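Local coordinates for putative S-adenosylmethionine-dependent methyltransferase (Bacteroides thetaiotaomicron, PDB 1WYZ), which probably transfers methyl groups from S-adenosylmethionine, as an RsmI-like methyltransferase of the tetrapyrrole methylase superfamily, at residues A[2-7]-A[112-117]; A[71-76]-A[102-107]; A[131-136]-A[229-234]; A[141-146]-A[170-175]. All coordinates share one frame; numbering follows the deposited sequence.

Contact 1. Residues A[2-7]-A[112-117]; sequences ETALYL and KLKVIP
Ile116 lies alongside the ring of Tyr6, both side chains leaving the sheet on the same face. With CG1 anti to the backbone N (chi1 161°), Ile116 turns its CG2 methyl onto one ring face, 3.7 Å from the Tyr6 centroid, a CH-pi contact offset toward the rim. Its CD1 continues along the ring to Tyr6 CE1 at 3.6 Å. Ala4 CB closes in on Ile116 CG2 at 3.8 Å. An alanine in place of Tyr6 would probably leave Ile116 without its flat partner and weaken the packing of this sheet edge. On the face of Leu5 and Leu7, Leu7 CD2 meets Val115 CG1 at 3.7 Å as the two side chains cross obliquely. Between the faces runs a parallel backbone pairing. Leu5 N bonds Lys114 O at 2.8 Å, nearly straight (176°) and in the carbonyl plane. The next two links, Ile116 N to Leu5 O and Leu7 N to Ile116 O, are 3.0 Å each, with the donor above the carbonyl plane. At the polar end Tyr6 OH makes a weak bond to Glu2 O. Strand 5-8 sits between strand 86-89 and the outermost strand 115-117; Leu5 packs under helices 70-81 and 100-110, while Leu7 and Pro117 meet Met129 and Leu126 of the second subunit.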
loop_
_atom_site.group_PDB
_atom_site.type_symbol
_atom_site.label_atom_id
_atom_site.label_comp_id
_atom_site.label_asym_id
_atom_site.label_seq_id
_atom_site.Cartn_x
_atom_site.Cartn_y
_atom_site.Cartn_z
ATOM N N GLU A 2 -7.274 15.557 -14.909
ATOM C CA GLU A 2 -8.291 16.308 -14.112
ATOM C C GLU A 2 -9.651 15.627 -14.212
ATOM O O GLU A 2 -10.149 15.095 -13.224
ATOM C CB GLU A 2 -8.395 17.752 -14.609
ATOM C CG GLU A 2 -9.310 18.653 -13.786
ATOM C CD GLU A 2 -8.753 18.960 -12.412
ATOM O OE1 GLU A 2 -7.546 19.259 -12.323
ATOM O OE2 GLU A 2 -9.521 18.913 -11.424
ATOM N N THR A 3 -10.256 15.638 -15.395
ATOM C CA THR A 3 -11.558 15.006 -15.561
ATOM C C THR A 3 -11.381 13.492 -15.449
ATOM O O THR A 3 -10.901 12.834 -16.378
ATOM C CB THR A 3 -12.196 15.382 -16.924
ATOM O OG1 THR A 3 -13.344 14.556 -17.158
ATOM C CG2 THR A 3 -11.196 15.211 -18.053
ATOM N N ALA A 4 -11.760 12.952 -14.292
ATOM C CA ALA A 4 -11.624 11.526 -14.023
ATOM C C ALA A 4 -12.236 11.131 -12.680
ATOM O O ALA A 4 -12.795 11.966 -11.968
ATOM C CB ALA A 4 -10.149 11.139 -14.045
ATOM N N LEU A 5 -12.130 9.842 -12.355
ATOM C CA LEU A 5 -12.628 9.303 -11.096
ATOM C C LEU A 5 -11.446 9.206 -10.131
ATOM O O LEU A 5 -10.623 8.285 -10.211
ATOM C CB LEU A 5 -13.254 7.911 -11.299
ATOM C CG LEU A 5 -13.826 7.207 -10.050
ATOM C CD1 LEU A 5 -15.042 7.973 -9.521
ATOM C CD2 LEU A 5 -14.217 5.778 -10.384
ATOM N N TYR A 6 -11.365 10.184 -9.237
ATOM C CA TYR A 6 -10.317 10.255 -8.235
ATOM C C TYR A 6 -10.677 9.399 -7.019
ATOM O O TYR A 6 -11.714 9.613 -6.385
ATOM C CB TYR A 6 -10.136 11.706 -7.799
ATOM C CG TYR A 6 -9.372 12.573 -8.784
ATOM C CD1 TYR A 6 -7.979 12.636 -8.751
ATOM C CD2 TYR A 6 -10.040 13.373 -9.706
ATOM C CE1 TYR A 6 -7.269 13.479 -9.602
ATOM C CE2 TYR A 6 -9.339 14.223 -10.564
ATOM C CZ TYR A 6 -7.950 14.273 -10.504
ATOM O OH TYR A 6 -7.244 15.129 -11.329
ATOM N N LEU A 7 -9.833 8.421 -6.708
ATOM C CA LEU A 7 -10.044 7.547 -5.555
ATOM C C LEU A 7 -9.459 8.247 -4.338
ATOM O O LEU A 7 -8.252 8.219 -4.131
ATOM C CB LEU A 7 -9.342 6.214 -5.795
ATOM C CG LEU A 7 -10.150 5.125 -6.519
ATOM C CD1 LEU A 7 -11.260 5.725 -7.349
ATOM C CD2 LEU A 7 -9.205 4.284 -7.364
ATOM N N LYS A 112 -14.016 2.269 -19.618
ATOM C CA LYS A 112 -12.791 2.953 -20.005
ATOM C C LYS A 112 -12.731 4.409 -19.535
ATOM O O LYS A 112 -12.200 5.274 -20.226
ATOM C CB LYS A 112 -12.617 2.865 -21.523
ATOM C CG LYS A 112 -11.322 3.434 -22.055
ATOM C CD LYS A 112 -11.430 3.699 -23.556
ATOM C CE LYS A 112 -10.246 4.512 -24.071
ATOM N NZ LYS A 112 -10.163 5.867 -23.443
ATOM N N LEU A 113 -13.286 4.678 -18.355
ATOM C CA LEU A 113 -13.235 6.026 -17.789
ATOM C C LEU A 113 -11.885 6.147 -17.090
ATOM O O LEU A 113 -11.339 5.140 -16.610
ATOM C CB LEU A 113 -14.337 6.237 -16.749
ATOM C CG LEU A 113 -15.799 6.182 -17.180
ATOM C CD1 LEU A 113 -16.684 6.293 -15.923
ATOM C CD2 LEU A 113 -16.096 7.290 -18.202
ATOM N N LYS A 114 -11.358 7.370 -17.026
ATOM C CA LYS A 114 -10.071 7.628 -16.374
ATOM C C LYS A 114 -10.164 7.511 -14.854
ATOM O O LYS A 114 -11.030 8.111 -14.214
ATOM C CB LYS A 114 -9.550 9.027 -16.738
ATOM C CG LYS A 114 -8.261 9.424 -16.038
ATOM C CD LYS A 114 -7.162 8.461 -16.383
ATOM C CE LYS A 114 -5.815 9.006 -15.981
ATOM N NZ LYS A 114 -5.548 10.296 -16.669
ATOM N N VAL A 115 -9.244 6.740 -14.290
ATOM C CA VAL A 115 -9.192 6.512 -12.856
ATOM C C VAL A 115 -7.824 6.964 -12.343
ATOM O O VAL A 115 -6.789 6.703 -12.970
ATOM C CB VAL A 115 -9.376 5.003 -12.537
ATOM C CG1 VAL A 115 -9.377 4.764 -11.030
ATOM C CG2 VAL A 115 -10.654 4.512 -13.160
ATOM N N ILE A 116 -7.821 7.656 -11.212
ATOM C CA ILE A 116 -6.573 8.116 -10.639
ATOM C C ILE A 116 -6.614 8.056 -9.113
ATOM O O ILE A 116 -7.418 8.721 -8.462
ATOM C CB ILE A 116 -6.231 9.534 -11.176
ATOM C CG1 ILE A 116 -5.224 10.225 -10.264
ATOM C CG2 ILE A 116 -7.495 10.329 -11.379
ATOM C CD1 ILE A 116 -4.567 11.470 -10.855
ATOM N N PRO A 117 -5.751 7.213 -8.524
ATOM C CA PRO A 117 -5.675 7.043 -7.070
ATOM C C PRO A 117 -4.732 8.074 -6.420
ATOM O O PRO A 117 -3.652 8.346 -6.937
ATOM C CB PRO A 117 -5.144 5.619 -6.937
ATOM C CG PRO A 117 -4.100 5.592 -8.039
ATOM C CD PRO A 117 -4.822 6.287 -9.208
#

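Contact 2. Residues A[71-76]-A[102-107]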
loop_
_atom_site.group_PDB
_atom_site.type_symbol
_atom_site.label_atom_id
_atom_site.label_comp_id
_atom_site.label_asym_id
_atom_site.label_seq_id
_atom_site.Cartn_x
_atom_site.Cartn_y
_atom_site.Cartn_z
ATOM N N GLU A 71 -25.378 -1.944 -12.496
ATOM C CA GLU A 71 -26.220 -1.101 -13.338
ATOM C C GLU A 71 -26.350 0.278 -12.685
ATOM O O GLU A 71 -26.160 1.306 -13.338
ATOM C CB GLU A 71 -27.606 -1.738 -13.494
ATOM C CG GLU A 71 -28.697 -0.802 -14.018
ATOM C CD GLU A 71 -28.410 -0.257 -15.406
ATOM O OE1 GLU A 71 -27.442 0.517 -15.559
ATOM O OE2 GLU A 71 -29.157 -0.606 -16.345
ATOM N N ASP A 72 -26.671 0.288 -11.393
ATOM C CA ASP A 72 -26.817 1.533 -10.650
ATOM C C ASP A 72 -25.482 2.266 -10.593
ATOM O O ASP A 72 -25.433 3.487 -10.745
ATOM C CB ASP A 72 -27.322 1.253 -9.233
ATOM C CG ASP A 72 -28.612 0.461 -9.223
ATOM O OD1 ASP A 72 -29.549 0.833 -9.968
ATOM O OD2 ASP A 72 -28.701 -0.530 -8.463
ATOM N N ILE A 73 -24.401 1.518 -10.372
ATOM C CA ILE A 73 -23.062 2.103 -10.318
ATOM C C ILE A 73 -22.841 2.901 -11.597
ATOM O O ILE A 73 -22.350 4.035 -11.564
ATOM C CB ILE A 73 -21.969 1.013 -10.237
ATOM C CG1 ILE A 73 -22.033 0.297 -8.893
ATOM C CG2 ILE A 73 -20.585 1.629 -10.420
ATOM C CD1 ILE A 73 -23.120 0.712 -7.935
ATOM N N SER A 74 -23.208 2.294 -12.723
ATOM C CA SER A 74 -23.062 2.932 -14.026
ATOM C C SER A 74 -23.774 4.281 -14.027
ATOM O O SER A 74 -23.249 5.275 -14.541
ATOM C CB SER A 74 -23.652 2.039 -15.116
ATOM O OG SER A 74 -23.394 2.574 -16.396
ATOM N N GLY A 75 -24.976 4.300 -13.449
ATOM C CA GLY A 75 -25.755 5.523 -13.371
ATOM C C GLY A 75 -25.018 6.539 -12.531
ATOM O O GLY A 75 -25.030 7.730 -12.821
ATOM N N TYR A 76 -24.364 6.063 -11.483
ATOM C CA TYR A 76 -23.610 6.952 -10.612
ATOM C C TYR A 76 -22.447 7.612 -11.351
ATOM O O TYR A 76 -22.049 8.729 -11.018
ATOM C CB TYR A 76 -23.047 6.188 -9.417
ATOM C CG TYR A 76 -24.077 5.609 -8.484
ATOM C CD1 TYR A 76 -25.326 6.208 -8.323
ATOM C CD2 TYR A 76 -23.777 4.493 -7.708
ATOM C CE1 TYR A 76 -26.249 5.702 -7.408
ATOM C CE2 TYR A 76 -24.688 3.985 -6.793
ATOM C CZ TYR A 76 -25.920 4.591 -6.646
ATOM O OH TYR A 76 -26.818 4.076 -5.740
ATOM N N ALA A 102 -13.969 -0.781 -4.785
ATOM C CA ALA A 102 -13.341 -1.650 -5.772
ATOM C C ALA A 102 -14.307 -1.921 -6.921
ATOM O O ALA A 102 -13.903 -1.954 -8.086
ATOM C CB ALA A 102 -12.904 -2.966 -5.115
ATOM N N ASP A 103 -15.583 -2.103 -6.575
ATOM C CA ASP A 103 -16.638 -2.365 -7.555
ATOM C C ASP A 103 -16.903 -1.165 -8.449
ATOM O O ASP A 103 -17.319 -1.312 -9.598
ATOM C CB ASP A 103 -17.948 -2.740 -6.855
ATOM C CG ASP A 103 -17.895 -4.104 -6.214
ATOM O OD1 ASP A 103 -17.299 -4.227 -5.121
ATOM O OD2 ASP A 103 -18.449 -5.054 -6.815
ATOM N N VAL A 104 -16.679 0.028 -7.915
ATOM C CA VAL A 104 -16.910 1.228 -8.696
ATOM C C VAL A 104 -15.805 1.417 -9.722
ATOM O O VAL A 104 -16.062 1.823 -10.858
ATOM C CB VAL A 104 -17.007 2.461 -7.795
ATOM C CG1 VAL A 104 -17.089 3.722 -8.643
ATOM C CG2 VAL A 104 -18.241 2.335 -6.917
ATOM N N VAL A 105 -14.578 1.119 -9.319
ATOM C CA VAL A 105 -13.444 1.244 -10.214
ATOM C C VAL A 105 -13.599 0.199 -11.310
ATOM O O VAL A 105 -13.343 0.476 -12.482
ATOM C CB VAL A 105 -12.123 1.026 -9.450
ATOM C CG1 VAL A 105 -10.936 1.005 -10.427
ATOM C CG2 VAL A 105 -11.963 2.130 -8.384
ATOM N N ALA A 106 -14.039 -0.997 -10.924
ATOM C CA ALA A 106 -14.234 -2.087 -11.873
ATOM C C ALA A 106 -15.237 -1.682 -12.961
ATOM O O ALA A 106 -15.002 -1.896 -14.149
ATOM C CB ALA A 106 -14.705 -3.358 -11.137
ATOM N N ILE A 107 -16.356 -1.095 -12.562
ATOM C CA ILE A 107 -17.333 -0.663 -13.546
ATOM C C ILE A 107 -16.714 0.466 -14.383
ATOM O O ILE A 107 -16.845 0.481 -15.612
ATOM C CB ILE A 107 -18.633 -0.140 -12.881
ATOM C CG1 ILE A 107 -19.351 -1.269 -12.150
ATOM C CG2 ILE A 107 -19.526 0.485 -13.930
ATOM C CD1 ILE A 107 -20.809 -1.189 -11.992
#
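Helices 71-76 and 102-107 cross steeply, at -75°, with axes 9.7 Å apart at closest approach and the CA atoms of Ile73 and Val104 6.4 Å from each other. No hydrogen bond passes between them; backbone N-H and C=O groups are spent on the helices' own i to i+4 bonds, such as Ile107 N to Asp103 O. The contact rests on two isoleucines whose side chains cross at about a right angle. Ile73 has CG2 anti to the backbone N and CG1 beside it, so CG2 makes most of the contact, while the end of the CG1 arm leads away. Ile73 CG2 meets Ile107 CG1 at 3.6 Å and Ile107 CG2 at 3.8 Å, wedged against the root of that side chain. Ile107 places CG1 beside its own backbone N (chi1 -65°) and points CD1 across toward the Ile73 side chain. Val104, one turn earlier, borders the same methyl: its CG2 stands 4.3 Å from Ile73 CG2. Ser74 comes nearest with its backbone N, 4.3 Å from Ile107 CG2, and its OG makes a weak bond to Gln111 NE2. Leu64 and Thr68 pack against Ile73, and Leu77, one turn on from Ile73, touches both Val104 and Ile107. Thus two helices flanking the parallel sheet of an alpha/beta domain pack on each other at a steep angle. Toward the sheet, Val104 reaches Leu5 and Ile36, Tyr76 also rests on Ile36, and Ala102 and Ala106 abut Phe133 and Gly132 of the second subunit.

Contact 3. Residues A[131-136]-A[229-234]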
loop_
_atom_site.group_PDB
_atom_site.type_symbol
_atom_site.label_atom_id
_atom_site.label_comp_id
_atom_site.label_asym_id
_atom_site.label_seq_id
_atom_site.Cartn_x
_atom_site.Cartn_y
_atom_site.Cartn_z
ATOM N N SER A 131 7.723 -3.307 9.946
ATOM C CA SER A 131 8.000 -4.655 10.431
ATOM C C SER A 131 9.408 -5.078 10.077
ATOM O O SER A 131 10.028 -5.848 10.805
ATOM C CB SER A 131 7.006 -5.674 9.852
ATOM O OG SER A 131 7.182 -5.864 8.455
ATOM N N GLY A 132 9.918 -4.571 8.963
ATOM C CA GLY A 132 11.255 -4.957 8.543
ATOM C C GLY A 132 11.200 -6.260 7.762
ATOM O O GLY A 132 12.230 -6.878 7.469
ATOM N N PHE A 133 9.983 -6.688 7.438
ATOM C CA PHE A 133 9.791 -7.908 6.672
ATOM C C PHE A 133 9.923 -7.593 5.187
ATOM O O PHE A 133 10.067 -6.427 4.796
ATOM C CB PHE A 133 8.407 -8.499 6.936
ATOM C CG PHE A 133 8.212 -9.002 8.345
ATOM C CD1 PHE A 133 9.298 -9.457 9.092
ATOM C CD2 PHE A 133 6.929 -9.094 8.897
ATOM C CE1 PHE A 133 9.109 -10.007 10.369
ATOM C CE2 PHE A 133 6.729 -9.639 10.169
ATOM C CZ PHE A 133 7.822 -10.098 10.910
ATOM N N ASN A 134 9.862 -8.640 4.366
ATOM C CA ASN A 134 9.977 -8.515 2.912
ATOM C C ASN A 134 8.946 -7.556 2.329
ATOM O O ASN A 134 7.744 -7.800 2.423
ATOM C CB ASN A 134 9.791 -9.879 2.265
ATOM C CG ASN A 134 10.207 -9.894 0.816
ATOM O OD1 ASN A 134 10.127 -8.881 0.121
ATOM N ND2 ASN A 134 10.648 -11.051 0.344
ATOM N N GLY A 135 9.409 -6.466 1.723
ATOM C CA GLY A 135 8.485 -5.511 1.142
ATOM C C GLY A 135 8.399 -5.698 -0.354
ATOM O O GLY A 135 7.595 -5.055 -1.028
ATOM N N GLN A 136 9.236 -6.594 -0.871
ATOM C CA GLN A 136 9.279 -6.870 -2.297
ATOM C C GLN A 136 8.424 -8.089 -2.639
ATOM O O GLN A 136 8.333 -8.504 -3.796
ATOM C CB GLN A 136 10.729 -7.062 -2.744
ATOM C CG GLN A 136 10.905 -7.128 -4.250
ATOM C CD GLN A 136 12.204 -6.478 -4.714
ATOM O OE1 GLN A 136 13.296 -6.907 -4.329
ATOM N NE2 GLN A 136 12.088 -5.436 -5.544
ATOM N N ILE A 229 -3.042 -4.865 12.729
ATOM C CA ILE A 229 -2.760 -5.790 11.625
ATOM C C ILE A 229 -1.670 -6.761 12.050
ATOM O O ILE A 229 -0.858 -6.432 12.914
ATOM C CB ILE A 229 -2.232 -5.064 10.362
ATOM C CG1 ILE A 229 -3.260 -4.062 9.847
ATOM C CG2 ILE A 229 -1.893 -6.082 9.282
ATOM C CD1 ILE A 229 -3.369 -2.780 10.663
ATOM N N PHE A 230 -1.631 -7.939 11.431
ATOM C CA PHE A 230 -0.612 -8.922 11.771
ATOM C C PHE A 230 0.232 -9.324 10.565
ATOM O O PHE A 230 -0.281 -9.486 9.456
ATOM C CB PHE A 230 -1.260 -10.161 12.387
ATOM C CG PHE A 230 -1.964 -9.894 13.689
ATOM C CD1 PHE A 230 -1.255 -9.436 14.796
ATOM C CD2 PHE A 230 -3.345 -10.083 13.808
ATOM C CE1 PHE A 230 -1.908 -9.164 16.008
ATOM C CE2 PHE A 230 -4.014 -9.814 15.020
ATOM C CZ PHE A 230 -3.288 -9.355 16.115
ATOM N N LEU A 231 1.534 -9.483 10.784
ATOM C CA LEU A 231 2.440 -9.883 9.713
ATOM C C LEU A 231 3.327 -11.051 10.126
ATOM O O LEU A 231 3.980 -11.003 11.162
ATOM C CB LEU A 231 3.336 -8.720 9.289
ATOM C CG LEU A 231 2.678 -7.433 8.798
ATOM C CD1 LEU A 231 2.154 -6.649 10.006
ATOM C CD2 LEU A 231 3.696 -6.591 8.004
ATOM N N LEU A 232 3.352 -12.093 9.299
ATOM C CA LEU A 232 4.164 -13.283 9.544
ATOM C C LEU A 232 5.315 -13.370 8.539
ATOM O O LEU A 232 5.090 -13.298 7.330
ATOM C CB LEU A 232 3.311 -14.557 9.404
ATOM C CG LEU A 232 2.077 -14.799 10.271
ATOM C CD1 LEU A 232 1.516 -16.170 9.958
ATOM C CD2 LEU A 232 2.458 -14.719 11.741
ATOM N N TYR A 233 6.540 -13.531 9.033
ATOM C CA TYR A 233 7.697 -13.661 8.150
ATOM C C TYR A 233 8.724 -14.596 8.783
ATOM O O TYR A 233 8.499 -15.062 9.894
ATOM C CB TYR A 233 8.296 -12.300 7.811
ATOM C CG TYR A 233 9.126 -12.354 6.553
ATOM C CD1 TYR A 233 8.622 -12.938 5.390
ATOM C CD2 TYR A 233 10.436 -11.884 6.540
ATOM C CE1 TYR A 233 9.416 -13.065 4.240
ATOM C CE2 TYR A 233 11.236 -11.999 5.411
ATOM C CZ TYR A 233 10.728 -12.591 4.262
ATOM O OH TYR A 233 11.537 -12.718 3.153
ATOM N N LYS A 234 9.846 -14.850 8.102
ATOM C CA LYS A 234 10.832 -15.836 8.574
ATOM C C LYS A 234 11.884 -15.676 9.679
ATOM O O LYS A 234 11.914 -16.511 10.593
ATOM C CB LYS A 234 11.529 -16.466 7.365
ATOM C CG LYS A 234 11.938 -15.520 6.275
ATOM C CD LYS A 234 12.598 -16.321 5.165
ATOM C CE LYS A 234 13.006 -15.457 3.988
ATOM N NZ LYS A 234 13.822 -16.249 3.025
#
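The backbone-proximal methylene of Tyr233, rather than its ring, sits over the centre of the Phe133 ring: Tyr233 CB is 3.3 Å from that centroid and 14° off the normal, a close CH-pi contact. The two side chains slide past each other in opposite directions, so their rings meet only obliquely, with planes at 49°. Leu231 borders the Phe133 edge, its CB lying in the ring plane 3.6 Å from CE2, and its carbonyl O is also near that edge. Beyond the beta carbon, the Tyr233 ring runs over the backbone of Asn134, with Asn134 N against one face. Asn134 CB comes within 3.4 Å of Tyr233 OH, and Asn134 ND2 gives that OH a weak, bent bond, the amide turned 81° to the ring. The amide's other end is held: OD1 accepts from Gln136 N at 2.6 Å, nearly along the C=O axis, an Asx turn. Ser131 OG accepts from Phe133 N at 3.1 Å, an ST turn, and is also bonded to Val128 O; Gly132 between them takes positive phi as the chain leaves helix 123-131. Leu231 CD2 packs on the Ser131 hydroxyl. The exit of that helix thus lies on strand 228-233, which runs antiparallel between strands 168-173 and 194-199; Phe133 reaches both neighbours, through Thr168 and Cys196.

Contact 4. Residues A[141-146]-A[170-175]; sequences HGYLPI and LFIETP
Leu144 lays its CD1 methyl over one face of the Phe171 ring, 3.5 Å from the centroid, while its CD2 touches Phe171 CB at 3.5 Å. Phe171 CG takes the crowded position between backbone N and carbonyl carbon (chi1 53°). An alanine in place of Phe171 would probably deprive Leu144 of this support and loosen the turn after the strand. Elsewhere Ile172, its CG1 likewise in the crowded position (chi1 64°), places that atom over the centre of the Tyr143 ring, 3.8 Å from the centroid, with CD1 carried on toward CZ. Thr174 N lies in the plane of this ring at its edge, and donates to Glu173 OE1 at 2.7 Å; Glu173 OE2 forms a salt bridge with Arg151. Two backbone bonds join the parallel strands: His141 N to Leu170 O at 2.7 Å and Ile172 N to Gly142 O at 2.6 Å. Gly142, which supplies the second acceptor, has positive phi, a conformation that favours glycine. His141 NE2 bonds Gln169 OE1. These strands form a beta-alpha-beta crossover through helix 150-165, on which His141 packs; Phe171 faces helix 178-188, and strand 228-233 pairs along the other edge of 168-173.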
loop_
_atom_site.group_PDB
_atom_site.type_symbol
_atom_site.label_atom_id
_atom_site.label_comp_id
_atom_site.label_asym_id
_atom_site.label_seq_id
_atom_site.Cartn_x
_atom_site.Cartn_y
_atom_site.Cartn_z
ATOM N N HIS A 141 -4.515 -10.901 3.233
ATOM C CA HIS A 141 -5.650 -11.815 3.181
ATOM C C HIS A 141 -6.905 -11.279 3.874
ATOM O O HIS A 141 -7.919 -11.965 3.931
ATOM C CB HIS A 141 -5.248 -13.157 3.799
ATOM C CG HIS A 141 -4.039 -13.777 3.169
ATOM N ND1 HIS A 141 -4.112 -14.613 2.074
ATOM C CD2 HIS A 141 -2.725 -13.678 3.477
ATOM C CE1 HIS A 141 -2.897 -15.003 1.737
ATOM N NE2 HIS A 141 -2.036 -14.449 2.573
ATOM N N GLY A 142 -6.842 -10.054 4.393
ATOM C CA GLY A 142 -7.997 -9.477 5.069
ATOM C C GLY A 142 -8.337 -10.206 6.361
ATOM O O GLY A 142 -7.508 -10.264 7.276
ATOM N N TYR A 143 -9.543 -10.766 6.454
ATOM C CA TYR A 143 -9.939 -11.502 7.663
ATOM C C TYR A 143 -9.771 -12.991 7.426
ATOM O O TYR A 143 -10.004 -13.462 6.322
ATOM C CB TYR A 143 -11.393 -11.204 8.027
ATOM C CG TYR A 143 -11.608 -9.804 8.532
ATOM C CD1 TYR A 143 -11.448 -9.497 9.885
ATOM C CD2 TYR A 143 -11.939 -8.773 7.659
ATOM C CE1 TYR A 143 -11.607 -8.184 10.354
ATOM C CE2 TYR A 143 -12.099 -7.456 8.114
ATOM C CZ TYR A 143 -11.929 -7.166 9.460
ATOM O OH TYR A 143 -12.029 -5.861 9.895
ATOM N N LEU A 144 -9.368 -13.727 8.458
ATOM C CA LEU A 144 -9.166 -15.167 8.353
ATOM C C LEU A 144 -10.395 -15.934 8.824
ATOM O O LEU A 144 -11.267 -15.366 9.482
ATOM C CB LEU A 144 -7.966 -15.582 9.201
ATOM C CG LEU A 144 -6.698 -14.769 8.964
ATOM C CD1 LEU A 144 -5.505 -15.416 9.668
ATOM C CD2 LEU A 144 -6.461 -14.683 7.465
ATOM N N PRO A 145 -10.478 -17.237 8.497
ATOM C CA PRO A 145 -11.609 -18.083 8.893
ATOM C C PRO A 145 -11.968 -18.033 10.375
ATOM O O PRO A 145 -11.146 -18.302 11.254
ATOM C CB PRO A 145 -11.178 -19.466 8.427
ATOM C CG PRO A 145 -10.497 -19.146 7.138
ATOM C CD PRO A 145 -9.610 -17.959 7.551
ATOM N N ILE A 146 -13.229 -17.690 10.615
ATOM C CA ILE A 146 -13.830 -17.536 11.939
ATOM C C ILE A 146 -13.786 -18.769 12.843
ATOM O O ILE A 146 -13.345 -18.684 13.990
ATOM C CB ILE A 146 -15.296 -17.089 11.781
ATOM C CG1 ILE A 146 -15.380 -16.008 10.693
ATOM C CG2 ILE A 146 -15.818 -16.545 13.103
ATOM C CD1 ILE A 146 -15.505 -16.545 9.277
ATOM N N LEU A 170 0.034 -11.049 5.390
ATOM C CA LEU A 170 -0.701 -10.085 6.215
ATOM C C LEU A 170 -2.189 -10.362 6.336
ATOM O O LEU A 170 -2.839 -10.737 5.359
ATOM C CB LEU A 170 -0.563 -8.654 5.662
ATOM C CG LEU A 170 0.756 -7.906 5.499
ATOM C CD1 LEU A 170 1.493 -8.399 4.262
ATOM C CD2 LEU A 170 0.449 -6.423 5.347
ATOM N N PHE A 171 -2.727 -10.138 7.530
ATOM C CA PHE A 171 -4.150 -10.323 7.783
ATOM C C PHE A 171 -4.605 -9.446 8.954
ATOM O O PHE A 171 -3.803 -9.096 9.827
ATOM C CB PHE A 171 -4.464 -11.806 8.037
ATOM C CG PHE A 171 -3.615 -12.454 9.105
ATOM C CD1 PHE A 171 -4.012 -12.432 10.448
ATOM C CD2 PHE A 171 -2.439 -13.124 8.768
ATOM C CE1 PHE A 171 -3.259 -13.070 11.442
ATOM C CE2 PHE A 171 -1.670 -13.773 9.762
ATOM C CZ PHE A 171 -2.091 -13.740 11.101
ATOM N N ILE A 172 -5.880 -9.072 8.963
ATOM C CA ILE A 172 -6.413 -8.222 10.020
ATOM C C ILE A 172 -7.478 -8.929 10.847
ATOM O O ILE A 172 -7.963 -10.004 10.467
ATOM C CB ILE A 172 -7.017 -6.933 9.445
ATOM C CG1 ILE A 172 -8.227 -7.274 8.570
ATOM C CG2 ILE A 172 -5.961 -6.180 8.641
ATOM C CD1 ILE A 172 -9.103 -6.081 8.188
ATOM N N GLU A 173 -7.833 -8.317 11.975
ATOM C CA GLU A 173 -8.822 -8.883 12.890
ATOM C C GLU A 173 -9.731 -7.854 13.537
ATOM O O GLU A 173 -9.317 -6.726 13.808
ATOM C CB GLU A 173 -8.124 -9.675 13.995
ATOM C CG GLU A 173 -8.325 -11.176 13.885
ATOM C CD GLU A 173 -9.772 -11.600 14.100
ATOM O OE1 GLU A 173 -10.689 -10.952 13.546
ATOM O OE2 GLU A 173 -9.987 -12.599 14.819
ATOM N N THR A 174 -10.973 -8.256 13.793
ATOM C CA THR A 174 -11.943 -7.368 14.423
ATOM C C THR A 174 -11.448 -7.034 15.834
ATOM O O THR A 174 -10.932 -7.900 16.542
ATOM C CB THR A 174 -13.349 -8.023 14.476
ATOM O OG1 THR A 174 -14.322 -7.038 14.837
ATOM C CG2 THR A 174 -13.382 -9.149 15.493
ATOM N N PRO A 175 -11.612 -5.772 16.255
ATOM C CA PRO A 175 -11.174 -5.309 17.574
ATOM C C PRO A 175 -11.275 -6.288 18.748
ATOM O O PRO A 175 -10.272 -6.567 19.409
ATOM C CB PRO A 175 -11.980 -4.015 17.778
ATOM C CG PRO A 175 -13.153 -4.166 16.843
ATOM C CD PRO A 175 -12.510 -4.784 15.638
#

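Contacts 1 and 2 share one alpha/beta domain, where Leu7 CD2 meets Val105 CG2 at 3.6 Å and Leu5 CD2 meets Val104 CG1 at 3.9 Å. Contacts 3 and 4 share the second sheet: Phe230 N probably bonds Phe171 O at 2.9 Å, stitching strand 228-233 to 168-173. The pairs do not touch across the chain; contacts 2 and 4 come within about 13 Å (nearest atoms), contacts 1 and 3 within about 17 Å. In class III methyltransferases the cofactor usually binds in the cleft between two such domains; none of the four contacts can be assigned to that site from the geometry. Dimerisation brings residues 131-136 of the second subunit against helix 100-110.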